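PDB 5JBD: inactive glucansucrase from Lactobacillus reuteri, which is an inactive member of glycosyl hydrolase family 70, a large multidomain protein built around a TIM-barrel-type core with a bound calcium ion. Local coordinates for residues A[198-201]-A[207-210]. Residues are numbered along the deposited sequence; the frame is centred on the assembly and turned at random.
Sequences NNNS and GNTS
Asn208 reaches across to the 198-201 segment with its side-chain amide, and ND2 makes two bonds there. Asn208 ND2 donates to Asn200 OD1 at 3.0 Å and to Ser201 O at 3.0 Å, the second bond being the straighter (165° at the hydrogen). The side chains of Asn200 and Asn208 run side by side, pointing the same way, with their amide planes 81° apart. The other end of the Asn208 amide is also held: OD1 accepts from Ser210 N, an Asx turn, and from Ser210 OG on a lone pair. Both ends thus fix the rotation of this amide.

The tight part lies around Asn199, which is buried. Thr209 N donates to Asn199 O at 2.9 Å. The amide of Asn199 lies against the buried Gly207, with Asn199 ND2 3.6 Å from Gly207 C. Ser201 CB packs on Gly207 O at 3.4 Å. With CG anti to the backbone N (chi1 -178°), Asn199 turns its OD1 back to Ser201 N in a second Asx turn. Asn199 ND2 is hydrogen-bonded to Thr763 OG1, on strand 758-767, and to Lys206 O.

The looser side is at Asn200, which is exposed. Besides taking the Asn208 bond, Asn200 OD1 rests against Ser210 CB at 3.3 Å. The loop between strands 193-197 and 242-244 is folded on itself here, and neither segment forms a regular helix or strand. Asparagine amides and backbone groups, rather than a hydrophobic core, hold its two limbs together.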
loop_
_atom_site.group_PDB
_atom_site.type_symbol
_atom_site.label_atom_id
_atom_site.label_comp_id
_atom_site.label_asym_id
_atom_site.label_seq_id
_atom_site.Cartn_x
_atom_site.Cartn_y
_atom_site.Cartn_z
ATOM N N ASN A 198 14.235 3.690 22.724
ATOM C CA ASN A 198 14.213 4.538 23.911
ATOM C C ASN A 198 15.598 5.099 24.215
ATOM O O ASN A 198 16.613 4.438 24.009
ATOM C CB ASN A 198 13.674 3.782 25.138
ATOM C CG ASN A 198 12.181 3.513 25.059
ATOM O OD1 ASN A 198 11.490 3.986 24.156
ATOM N ND2 ASN A 198 11.674 2.732 26.007
ATOM N N ASN A 199 15.617 6.336 24.689
ATOM C CA ASN A 199 16.860 6.998 25.043
ATOM C C ASN A 199 16.593 8.140 26.024
ATOM O O ASN A 199 16.280 9.271 25.617
ATOM C CB ASN A 199 17.588 7.508 23.791
ATOM C CG ASN A 199 18.920 8.162 24.124
ATOM O OD1 ASN A 199 19.408 8.067 25.259
ATOM N ND2 ASN A 199 19.513 8.837 23.143
ATOM N N ASN A 200 16.729 7.822 27.306
ATOM C CA ASN A 200 16.614 8.795 28.371
ATOM C C ASN A 200 17.967 8.967 29.079
ATOM O O ASN A 200 18.017 9.137 30.291
ATOM C CB ASN A 200 15.510 8.365 29.355
ATOM C CG ASN A 200 15.122 9.473 30.340
ATOM O OD1 ASN A 200 15.221 10.673 30.042
ATOM N ND2 ASN A 200 14.673 9.066 31.526
ATOM N N SER A 201 19.058 8.950 28.309
ATOM C CA SER A 201 20.402 9.020 28.880
ATOM C C SER A 201 20.740 10.433 29.388
ATOM O O SER A 201 20.201 11.426 28.897
ATOM C CB SER A 201 21.451 8.591 27.855
ATOM O OG SER A 201 22.766 8.730 28.361
ATOM N N GLY A 207 23.142 11.526 24.099
ATOM C CA GLY A 207 21.968 12.364 23.933
ATOM C C GLY A 207 20.758 11.809 24.666
ATOM O O GLY A 207 20.871 10.917 25.498
ATOM N N ASN A 208 19.594 12.344 24.331
ATOM C CA ASN A 208 18.362 12.054 25.039
ATOM C C ASN A 208 17.200 12.469 24.152
ATOM O O ASN A 208 17.112 13.638 23.752
ATOM C CB ASN A 208 18.328 12.846 26.350
ATOM C CG ASN A 208 17.091 12.549 27.195
ATOM O OD1 ASN A 208 15.963 12.765 26.760
ATOM N ND2 ASN A 208 17.304 12.102 28.423
ATOM N N THR A 209 16.320 11.517 23.848
ATOM C CA THR A 209 15.100 11.789 23.076
ATOM C C THR A 209 13.889 11.221 23.820
ATOM O O THR A 209 13.030 10.579 23.212
ATOM C CB THR A 209 15.191 11.175 21.659
ATOM O OG1 THR A 209 15.466 9.777 21.771
ATOM C CG2 THR A 209 16.288 11.849 20.846
ATOM N N SER A 210 13.825 11.475 25.132
ATOM C CA SER A 210 12.894 10.764 26.014
ATOM C C SER A 210 11.417 11.051 25.727
ATOM O O SER A 210 10.566 10.211 26.014
ATOM C CB SER A 210 13.206 11.017 27.495
ATOM O OG SER A 210 13.089 12.385 27.830
#